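Local coordinates for type 2A phosphatase-associated protein 42 (Saccharomyces cerevisiae, PDB 2V0P) that inhibits the PP2A-type phosphatase SIT4, associates with PP2A catalytic subunits and takes part in negative regulation of TOR signalling in response to the nitrogen source, at the interface of chains A and B. Coordinates in Å, arbitrary orientation; residue numbers count along the deposited sequence, not the author numbering. Chains: chain A/B, Type 2A phosphatase-associated protein 42.

Contact 1: the interface of chains A and B. Residues chain A 221, 224-225, 228-229; chain B 153-154, 157-158, 228.
A:Gln221, A:Phe224 and A:Glu225 of the long helix 199-231 lie against one side of helix 153-163 of chain B, meeting B:Lys154, B:Ser157 and B:Gly158. Packing is close at the glutamine end. A:Gln221 leaves with CG anti to the backbone N (chi1 160°) and bends at the next bond, turning the amide towards the partner: its OE1 lies 3.3 Å from CA of B:Gly158, and its NE2 makes a weak hydrogen bond of 3.2 Å to the backbone O of B:Lys154. The same A:Gln221 NE2 donates to OE1 of A:Glu225 at 2.7 Å, in the amide plane and onto the anti lone pair, so the carboxylate holds the amide in its rotation. OE1 of A:Glu225 is 3.3 Å from CG of B:Lys154, whose NZ ends 6.0 Å from the same oxygen, too far for a salt bridge. The CD2/CE2 edge of A:Phe224 faces the B:Ser157 backbone O, with CD2 4.0 Å from CB of B:Ser157, whose OG bonds to B:Asn153 O. Towards A:Leu229 the fit is looser: the selenium of selenomethionine B:Met228 stays 4.1 Å from CB of A:Met228. Although Tap42 need not pair this way in solution, here the patch joins helix 199-231 of one N-terminal domain to helix 153-163 of the other.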
ATOM      1  N   GLN A 221       9.644   1.500   1.822  1.00 32.87           N
ATOM      2  CA  GLN A 221       8.742   2.615   1.873  1.00 33.33           C
ATOM      3  C   GLN A 221       8.765   3.301   0.523  1.00 33.61           C
ATOM      4  O   GLN A 221       7.738   3.561   0.007  1.00 33.38           O
ATOM      5  CB  GLN A 221       9.113   3.579   2.962  1.00 36.16           C
ATOM      6  CG  GLN A 221       8.544   4.949   2.799  1.00 37.22           C
ATOM      7  CD  GLN A 221       7.019   4.984   2.999  1.00 41.51           C
ATOM      8  OE1 GLN A 221       6.472   4.253   3.819  1.00 45.41           O
ATOM      9  NE2 GLN A 221       6.349   5.844   2.258  1.00 39.87           N
ATOM     10  N   PHE A 224       7.038   1.049  -2.263  1.00 30.87           N
ATOM     11  CA  PHE A 224       5.587   1.038  -2.051  1.00 31.18           C
ATOM     12  C   PHE A 224       4.959   2.369  -2.412  1.00 31.83           C
ATOM     13  O   PHE A 224       3.967   2.407  -3.152  1.00 33.83           O
ATOM     14  CB  PHE A 224       5.282   0.757  -0.617  1.00 32.53           C
ATOM     15  CG  PHE A 224       3.826   0.499  -0.399  1.00 29.29           C
ATOM     16  CD1 PHE A 224       3.261  -0.660  -0.881  1.00 32.16           C
ATOM     17  CD2 PHE A 224       3.022   1.441   0.219  1.00 27.05           C
ATOM     18  CE1 PHE A 224       1.880  -0.929  -0.676  1.00 33.21           C
ATOM     19  CE2 PHE A 224       1.638   1.187   0.403  1.00 27.28           C
ATOM     20  CZ  PHE A 224       1.103   0.006  -0.026  1.00 31.64           C
ATOM     21  N   GLU A 225       5.543   3.457  -1.887  1.00 32.43           N
ATOM     22  CA  GLU A 225       5.111   4.807  -2.167  1.00 33.16           C
ATOM     23  C   GLU A 225       5.157   5.055  -3.656  1.00 33.61           C
ATOM     24  O   GLU A 225       4.147   5.521  -4.225  1.00 30.83           O
ATOM     25  CB  GLU A 225       5.946   5.826  -1.411  1.00 35.70           C
ATOM     26  CG  GLU A 225       5.363   7.243  -1.323  1.00 37.67           C
ATOM     27  CD  GLU A 225       6.331   8.184  -0.619  1.00 37.27           C
ATOM     28  OE1 GLU A 225       6.894   7.788   0.425  1.00 40.02           O
ATOM     29  OE2 GLU A 225       6.545   9.323  -1.103  1.00 44.09           O
HETATM   30  N   MSE A 228       2.347   3.194  -5.460  1.00 38.85           N
HETATM   31  CA  MSE A 228       1.048   3.776  -5.149  1.00 39.64           C
HETATM   32  C   MSE A 228       0.791   5.050  -5.953  1.00 38.28           C
HETATM   33  O   MSE A 228      -0.243   5.157  -6.563  1.00 37.90           O
HETATM   34  CB  MSE A 228       0.858   4.001  -3.640  1.00 39.51           C
HETATM   35  CG  MSE A 228       0.973   2.737  -2.865  1.00 41.60           C
HETATM   36 SE   MSE A 228      -0.636   1.639  -3.098  1.00 50.34          SE
HETATM   37  CE  MSE A 228      -0.072   0.288  -4.406  1.00 43.61           C
ATOM     38  N   LEU A 229       1.754   5.976  -5.953  1.00 37.08           N
ATOM     39  CA  LEU A 229       1.649   7.257  -6.695  1.00 34.88           C
ATOM     40  C   LEU A 229       1.665   7.079  -8.181  1.00 33.89           C
ATOM     41  O   LEU A 229       1.031   7.880  -8.910  1.00 37.39           O
ATOM     42  CB  LEU A 229       2.755   8.215  -6.267  1.00 36.43           C
ATOM     43  CG  LEU A 229       2.827   8.718  -4.826  1.00 32.68           C
ATOM     44  CD1 LEU A 229       4.277   9.256  -4.572  1.00 35.97           C
ATOM     45  CD2 LEU A 229       1.881   9.776  -4.595  1.00 30.22           C
TER
ATOM     46  N   ASN B 153       1.383  12.021   1.688  1.00 26.84           N
ATOM     47  CA  ASN B 153       1.472  10.781   0.924  1.00 25.28           C
ATOM     48  C   ASN B 153       2.516   9.726   1.429  1.00 25.27           C
ATOM     49  O   ASN B 153       2.256   8.543   1.272  1.00 27.05           O
ATOM     50  CB  ASN B 153       1.554  11.040  -0.591  1.00 22.55           C
ATOM     51  CG  ASN B 153       0.263  11.672  -1.175  1.00 26.03           C
ATOM     52  OD1 ASN B 153       0.236  12.086  -2.331  1.00 33.78           O
ATOM     53  ND2 ASN B 153      -0.790  11.750  -0.384  1.00 16.24           N
ATOM     54  N   LYS B 154       3.619  10.135   2.078  1.00 24.07           N
ATOM     55  CA  LYS B 154       4.590   9.217   2.647  1.00 24.53           C
ATOM     56  C   LYS B 154       4.020   8.451   3.875  1.00 25.52           C
ATOM     57  O   LYS B 154       4.056   7.218   3.932  1.00 23.77           O
ATOM     58  CB  LYS B 154       5.950   9.909   3.004  1.00 23.92           C
ATOM     59  CG  LYS B 154       6.976   8.958   3.498  1.00 24.72           C
ATOM     60  CD  LYS B 154       8.102   9.645   4.250  1.00 23.01           C
ATOM     61  CE  LYS B 154       9.348   8.859   4.178  1.00 25.71           C
ATOM     62  NZ  LYS B 154      10.464   9.558   4.860  1.00 29.08           N
ATOM     63  N   SER B 157       1.122   6.075   2.873  1.00 24.48           N
ATOM     64  CA  SER B 157       1.648   4.916   2.197  1.00 23.61           C
ATOM     65  C   SER B 157       2.246   3.997   3.245  1.00 22.24           C
ATOM     66  O   SER B 157       2.025   2.785   3.198  1.00 23.15           O
ATOM     67  CB  SER B 157       2.747   5.329   1.213  1.00 25.08           C
ATOM     68  OG  SER B 157       2.171   5.714   0.001  1.00 29.67           O
ATOM     69  N   GLY B 158       2.902   4.589   4.230  1.00 19.10           N
ATOM     70  CA  GLY B 158       3.522   3.884   5.343  1.00 22.90           C
ATOM     71  C   GLY B 158       2.444   3.152   6.142  1.00 22.69           C
ATOM     72  O   GLY B 158       2.551   1.982   6.404  1.00 23.99           O
HETATM   73  N   MSE B 228      -5.075  10.013  -0.642  1.00 40.35           N
HETATM   74  CA  MSE B 228      -3.896  10.240  -1.439  1.00 44.74           C
HETATM   75  C   MSE B 228      -4.202  11.233  -2.525  1.00 44.04           C
HETATM   76  O   MSE B 228      -3.459  12.203  -2.734  1.00 44.25           O
HETATM   77  CB  MSE B 228      -3.431   8.918  -2.047  1.00 42.94           C
HETATM   78  CG  MSE B 228      -2.325   9.030  -3.034  1.00 44.11           C
HETATM   79 SE   MSE B 228      -1.143   7.525  -2.750  1.00 55.01          SE
HETATM   80  CE  MSE B 228      -1.141   7.601  -0.781  1.00 20.90           C
TER

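Contact 2: the interface of chains A and B. Residues chain A 152-154; chain B 169-170, 173-174, 214, 217.
A:Asn153, in the loop leading to helix 156-186 of this TAP42-family, tetratricopeptide repeat-like domain, faces B:Asn173 on helix 167-188 of the other copy. Its CG stands between the backbone N and the carbonyl carbon, the crowded position (chi1 75°), which sends the side chain out across the tip of B:Asn173. CB of A:Asn153 lies 3.6 Å from ND2 of B:Asn173, and its CG 3.3 Å from that nitrogen. At the amide end OD1 of A:Asn153 is 3.7 Å from ND2 of B:Asn173, whereas ND2 of A:Asn153 approaches the same nitrogen and then points on towards the carboxylate of B:Asp214, whose OD1 remains 4.1 Å away, beyond a hydrogen bond. The two asparagine side chains run roughly perpendicular, their amide planes 59° apart. The hydrogen bond bypasses the A:Asn153 side chain: ND2 of B:Asn173 donates to the backbone carbonyl O of A:Asn153 at 2.8 Å, coming from above the carbonyl plane and not onto a lone pair. Beside this bond, the backbone O of A:Asn152 lies at the edge of the B:Phe170 ring, in its plane, 3.3 Å from CE1. Further along, CG of A:Lys154 rests 3.8 Å from CA of B:Lys174, stem against helix backbone.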
ATOM      1  N   ASN A 152      -2.558 -13.845  -2.031  1.00 43.54           N
ATOM      2  CA  ASN A 152      -3.877 -13.238  -2.082  1.00 42.53           C
ATOM      3  C   ASN A 152      -4.348 -12.860  -0.682  1.00 42.04           C
ATOM      4  O   ASN A 152      -3.586 -12.952   0.272  1.00 42.05           O
ATOM      5  CB  ASN A 152      -4.869 -14.208  -2.732  1.00 42.12           C
ATOM      6  CG  ASN A 152      -5.043 -15.487  -1.931  1.00 41.27           C
ATOM      7  OD1 ASN A 152      -5.163 -15.435  -0.649  1.00 37.04           O
ATOM      8  ND2 ASN A 152      -5.074 -16.644  -2.682  1.00 42.70           N
ATOM      9  N   ASN A 153      -5.613 -12.463  -0.552  1.00 41.42           N
ATOM     10  CA  ASN A 153      -6.121 -11.995   0.742  1.00 40.62           C
ATOM     11  C   ASN A 153      -6.593 -13.101   1.703  1.00 38.71           C
ATOM     12  O   ASN A 153      -7.232 -12.816   2.701  1.00 37.79           O
ATOM     13  CB  ASN A 153      -7.161 -10.867   0.569  1.00 41.41           C
ATOM     14  CG  ASN A 153      -8.527 -11.361   0.092  1.00 43.53           C
ATOM     15  OD1 ASN A 153      -8.726 -12.540  -0.258  1.00 47.15           O
ATOM     16  ND2 ASN A 153      -9.493 -10.442   0.082  1.00 46.44           N
ATOM     17  N   LYS A 154      -6.205 -14.335   1.391  1.00 36.72           N
ATOM     18  CA  LYS A 154      -6.563 -15.527   2.137  1.00 37.37           C
ATOM     19  C   LYS A 154      -5.268 -16.202   2.579  1.00 36.42           C
ATOM     20  O   LYS A 154      -5.291 -17.107   3.392  1.00 36.49           O
ATOM     21  CB  LYS A 154      -7.275 -16.483   1.187  1.00 36.61           C
ATOM     22  CG  LYS A 154      -8.484 -17.183   1.693  1.00 38.68           C
ATOM     23  CD  LYS A 154      -9.069 -17.995   0.542  1.00 40.90           C
ATOM     24  CE  LYS A 154      -9.158 -17.164  -0.743  1.00 41.91           C
ATOM     25  NZ  LYS A 154      -9.814 -17.916  -1.860  1.00 43.70           N
TER
ATOM     26  N   LEU B 169      -6.905  -9.998   9.168  1.00 40.63           N
ATOM     27  CA  LEU B 169      -7.566  -9.992   7.858  1.00 39.53           C
ATOM     28  C   LEU B 169      -7.450 -11.318   7.125  1.00 37.73           C
ATOM     29  O   LEU B 169      -8.448 -11.845   6.636  1.00 38.95           O
ATOM     30  CB  LEU B 169      -6.912  -8.893   6.995  1.00 40.71           C
ATOM     31  CG  LEU B 169      -7.331  -8.487   5.565  1.00 41.76           C
ATOM     32  CD1 LEU B 169      -6.306  -7.504   4.979  1.00 44.42           C
ATOM     33  CD2 LEU B 169      -7.529  -9.657   4.592  1.00 43.96           C
ATOM     34  N   PHE B 170      -6.224 -11.834   7.029  1.00 36.18           N
ATOM     35  CA  PHE B 170      -5.924 -13.059   6.312  1.00 34.37           C
ATOM     36  C   PHE B 170      -6.442 -14.281   7.059  1.00 34.06           C
ATOM     37  O   PHE B 170      -6.896 -15.242   6.435  1.00 33.55           O
ATOM     38  CB  PHE B 170      -4.421 -13.223   6.149  1.00 34.85           C
ATOM     39  CG  PHE B 170      -3.794 -12.185   5.307  1.00 33.96           C
ATOM     40  CD1 PHE B 170      -3.649 -12.381   3.943  1.00 35.88           C
ATOM     41  CD2 PHE B 170      -3.315 -11.014   5.882  1.00 35.92           C
ATOM     42  CE1 PHE B 170      -3.045 -11.406   3.148  1.00 38.12           C
ATOM     43  CE2 PHE B 170      -2.700 -10.026   5.098  1.00 37.25           C
ATOM     44  CZ  PHE B 170      -2.571 -10.220   3.732  1.00 37.15           C
ATOM     45  N   ASN B 173     -10.339 -14.078   6.492  1.00 30.17           N
ATOM     46  CA  ASN B 173     -10.620 -14.524   5.133  1.00 31.19           C
ATOM     47  C   ASN B 173     -10.446 -16.038   4.926  1.00 31.88           C
ATOM     48  O   ASN B 173     -11.326 -16.681   4.344  1.00 30.69           O
ATOM     49  CB  ASN B 173      -9.852 -13.739   4.094  1.00 30.98           C
ATOM     50  CG  ASN B 173     -10.327 -12.305   3.980  1.00 35.14           C
ATOM     51  OD1 ASN B 173     -11.298 -11.906   4.608  1.00 39.38           O
ATOM     52  ND2 ASN B 173      -9.632 -11.516   3.168  1.00 38.60           N
ATOM     53  N   LYS B 174      -9.335 -16.587   5.415  1.00 31.80           N
ATOM     54  CA  LYS B 174      -9.085 -18.039   5.376  1.00 31.81           C
ATOM     55  C   LYS B 174     -10.232 -18.850   6.006  1.00 30.17           C
ATOM     56  O   LYS B 174     -10.764 -19.720   5.373  1.00 29.28           O
ATOM     57  CB  LYS B 174      -7.775 -18.406   6.060  1.00 31.89           C
ATOM     58  CG  LYS B 174      -7.252 -19.793   5.677  1.00 34.36           C
ATOM     59  CD  LYS B 174      -6.179 -20.281   6.623  1.00 38.19           C
ATOM     60  CE  LYS B 174      -5.498 -21.548   6.105  1.00 41.24           C
ATOM     61  NZ  LYS B 174      -6.259 -22.801   6.436  1.00 42.89           N
ATOM     62  N   ASP B 214     -14.844  -8.377   2.805  1.00 36.37           N
ATOM     63  CA  ASP B 214     -14.250  -7.835   1.594  1.00 37.36           C
ATOM     64  C   ASP B 214     -14.602  -6.324   1.508  1.00 37.83           C
ATOM     65  O   ASP B 214     -13.785  -5.521   1.070  1.00 38.60           O
ATOM     66  CB  ASP B 214     -14.725  -8.632   0.376  1.00 38.12           C
ATOM     67  CG  ASP B 214     -14.041  -8.209  -0.930  1.00 40.49           C
ATOM     68  OD1 ASP B 214     -12.792  -8.188  -0.986  1.00 42.77           O
ATOM     69  OD2 ASP B 214     -14.762  -7.917  -1.915  1.00 43.63           O
ATOM     70  N   ASN B 217     -12.386  -4.302   3.902  1.00 40.76           N
ATOM     71  CA  ASN B 217     -11.207  -4.268   3.069  1.00 41.04           C
ATOM     72  C   ASN B 217     -11.247  -3.168   1.996  1.00 40.07           C
ATOM     73  O   ASN B 217     -10.370  -2.286   1.963  1.00 40.72           O
ATOM     74  CB  ASN B 217     -11.038  -5.641   2.406  1.00 41.74           C
ATOM     75  CG  ASN B 217      -9.770  -5.743   1.567  1.00 45.40           C
ATOM     76  OD1 ASN B 217      -9.594  -5.014   0.581  1.00 48.94           O
ATOM     77  ND2 ASN B 217      -8.875  -6.667   1.953  1.00 48.24           N
TER

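Contact 3: the interface of chains A and B. Residues chain A 150, 152-153, 155-156, 159-160; chain B 167, 170.
The methyl of A:Ala159 sits over one face of the B:Phe170 ring, its CB 3.7 Å from the ring centroid and displaced towards the CD2 rim in a CH-pi contact. A:Pro150 meets the far end of the ring at about a right angle, its CB lying 3.6 Å from CE1 of B:Phe170 and its CG 3.7 Å from CZ. A:Ala159 and A:Pro150 lie on one side of the ring and the backbone of A:Asn153 on the other, and the backbone O of A:Asp155 comes near CD1. One turn earlier on helix 167-188, B:Ile167 extends the apolar strip. Its two branches divide the work: CG2 touches CD1 of A:Leu156 at 3.8 Å, while CD1 reaches the same A:Ala159 methyl and passes on towards CA of A:Gln160. No nitrogen or oxygen bonds across this patch, whose side-chain packing is apolar. In the next shell, helix 156-186 begins at A:Leu156 and presents both that side chain and the A:Ala159 methyl to chain B, and the loop before it brings A:Pro150 round to the ring. On the other chain, B:Phe170 has CG anti to the carbonyl carbon (chi1 -65°), which turns the ring towards A:Ala159 and A:Pro150. The terminal CD1 of B:Ile167 lies 3.5 Å from the backbone O of A:Ala159.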
ATOM      1  N   PRO A 150       2.100 -12.096   0.555  1.00 42.32           N
ATOM      2  CA  PRO A 150       0.997 -13.060   0.456  1.00 43.13           C
ATOM      3  C   PRO A 150       0.482 -13.087  -0.980  1.00 43.60           C
ATOM      4  O   PRO A 150       0.414 -12.027  -1.626  1.00 44.13           O
ATOM      5  CB  PRO A 150      -0.059 -12.485   1.398  1.00 42.77           C
ATOM      6  CG  PRO A 150       0.298 -11.040   1.550  1.00 43.72           C
ATOM      7  CD  PRO A 150       1.770 -10.964   1.432  1.00 42.03           C
ATOM      8  N   ASN A 152      -2.558 -13.845  -2.031  1.00 43.54           N
ATOM      9  CA  ASN A 152      -3.877 -13.238  -2.082  1.00 42.53           C
ATOM     10  C   ASN A 152      -4.348 -12.860  -0.682  1.00 42.04           C
ATOM     11  O   ASN A 152      -3.586 -12.952   0.272  1.00 42.05           O
ATOM     12  CB  ASN A 152      -4.869 -14.208  -2.732  1.00 42.12           C
ATOM     13  CG  ASN A 152      -5.043 -15.487  -1.931  1.00 41.27           C
ATOM     14  OD1 ASN A 152      -5.163 -15.435  -0.649  1.00 37.04           O
ATOM     15  ND2 ASN A 152      -5.074 -16.644  -2.682  1.00 42.70           N
ATOM     16  N   ASN A 153      -5.613 -12.463  -0.552  1.00 41.42           N
ATOM     17  CA  ASN A 153      -6.121 -11.995   0.742  1.00 40.62           C
ATOM     18  C   ASN A 153      -6.593 -13.101   1.703  1.00 38.71           C
ATOM     19  O   ASN A 153      -7.232 -12.816   2.701  1.00 37.79           O
ATOM     20  CB  ASN A 153      -7.161 -10.867   0.569  1.00 41.41           C
ATOM     21  CG  ASN A 153      -8.527 -11.361   0.092  1.00 43.53           C
ATOM     22  OD1 ASN A 153      -8.726 -12.540  -0.258  1.00 47.15           O
ATOM     23  ND2 ASN A 153      -9.493 -10.442   0.082  1.00 46.44           N
ATOM     24  N   ASP A 155      -4.146 -15.734   2.033  1.00 36.16           N
ATOM     25  CA  ASP A 155      -2.855 -16.394   2.190  1.00 34.87           C
ATOM     26  C   ASP A 155      -2.284 -16.145   3.581  1.00 33.73           C
ATOM     27  O   ASP A 155      -1.390 -15.329   3.767  1.00 34.61           O
ATOM     28  CB  ASP A 155      -1.892 -15.951   1.087  1.00 35.20           C
ATOM     29  CG  ASP A 155      -0.600 -16.759   1.058  1.00 36.09           C
ATOM     30  OD1 ASP A 155       0.290 -16.412   0.248  1.00 33.91           O
ATOM     31  OD2 ASP A 155      -0.470 -17.741   1.824  1.00 38.79           O
ATOM     32  N   LEU A 156      -2.826 -16.879   4.549  1.00 32.87           N
ATOM     33  CA  LEU A 156      -2.375 -16.797   5.918  1.00 31.75           C
ATOM     34  C   LEU A 156      -0.896 -17.145   6.059  1.00 30.90           C
ATOM     35  O   LEU A 156      -0.213 -16.457   6.780  1.00 29.56           O
ATOM     36  CB  LEU A 156      -3.219 -17.656   6.852  1.00 32.63           C
ATOM     37  CG  LEU A 156      -2.950 -17.569   8.358  1.00 32.65           C
ATOM     38  CD1 LEU A 156      -3.061 -16.132   8.856  1.00 34.24           C
ATOM     39  CD2 LEU A 156      -3.910 -18.489   9.110  1.00 31.98           C
ATOM     40  N   ALA A 159       1.213 -14.368   4.705  1.00 31.06           N
ATOM     41  CA  ALA A 159       1.197 -13.221   5.598  1.00 28.82           C
ATOM     42  C   ALA A 159       2.041 -13.488   6.852  1.00 28.88           C
ATOM     43  O   ALA A 159       2.701 -12.592   7.346  1.00 27.83           O
ATOM     44  CB  ALA A 159      -0.209 -12.893   5.984  1.00 28.54           C
ATOM     45  N   GLN A 160       1.992 -14.724   7.363  1.00 28.76           N
ATOM     46  CA  GLN A 160       2.769 -15.086   8.561  1.00 29.62           C
ATOM     47  C   GLN A 160       4.261 -15.117   8.277  1.00 28.74           C
ATOM     48  O   GLN A 160       5.062 -14.761   9.122  1.00 27.40           O
ATOM     49  CB  GLN A 160       2.315 -16.424   9.146  1.00 28.91           C
ATOM     50  CG  GLN A 160       0.903 -16.432   9.786  1.00 31.01           C
ATOM     51  CD  GLN A 160       0.427 -17.822  10.122  1.00 31.28           C
ATOM     52  OE1 GLN A 160       0.902 -18.809   9.552  1.00 34.16           O
ATOM     53  NE2 GLN A 160      -0.523 -17.924  11.058  1.00 33.50           N
TER
ATOM     54  N   ILE B 167      -2.287  -9.538  10.271  1.00 36.78           N
ATOM     55  CA  ILE B 167      -2.682 -10.947  10.164  1.00 38.12           C
ATOM     56  C   ILE B 167      -4.207 -11.173  10.227  1.00 38.15           C
ATOM     57  O   ILE B 167      -4.756 -11.919   9.428  1.00 38.01           O
ATOM     58  CB  ILE B 167      -1.945 -11.818  11.242  1.00 37.66           C
ATOM     59  CG1 ILE B 167      -0.428 -11.796  11.023  1.00 39.53           C
ATOM     60  CG2 ILE B 167      -2.480 -13.258  11.284  1.00 39.08           C
ATOM     61  CD1 ILE B 167       0.049 -12.334   9.684  1.00 40.95           C
ATOM     62  N   PHE B 170      -6.224 -11.834   7.029  1.00 36.18           N
ATOM     63  CA  PHE B 170      -5.924 -13.059   6.312  1.00 34.37           C
ATOM     64  C   PHE B 170      -6.442 -14.281   7.059  1.00 34.06           C
ATOM     65  O   PHE B 170      -6.896 -15.242   6.435  1.00 33.55           O
ATOM     66  CB  PHE B 170      -4.421 -13.223   6.149  1.00 34.85           C
ATOM     67  CG  PHE B 170      -3.794 -12.185   5.307  1.00 33.96           C
ATOM     68  CD1 PHE B 170      -3.649 -12.381   3.943  1.00 35.88           C
ATOM     69  CD2 PHE B 170      -3.315 -11.014   5.882  1.00 35.92           C
ATOM     70  CE1 PHE B 170      -3.045 -11.406   3.148  1.00 38.12           C
ATOM     71  CE2 PHE B 170      -2.700 -10.026   5.098  1.00 37.25           C
ATOM     72  CZ  PHE B 170      -2.571 -10.220   3.732  1.00 37.15           C
TER

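Contacts 2 and 3 are neighbours, their C-alpha centres about 7 Å apart, and they share A:Asn152, A:Asn153 and B:Phe170: one loop of chain A and one helix of chain B serve both a polar and an apolar patch. Contact 1 stands about 22 Å from contact 2 and 21 Å from contact 3, yet helix 197-231 of chain B links it to contact 2, giving B:Met228 to one and B:Asp214 and B:Asn217 to the other. The segment from residue 153 is helical in chain B at contact 1 but loop in chain A, so the same sequence meets different partners, consistent with departure from exact two-fold symmetry.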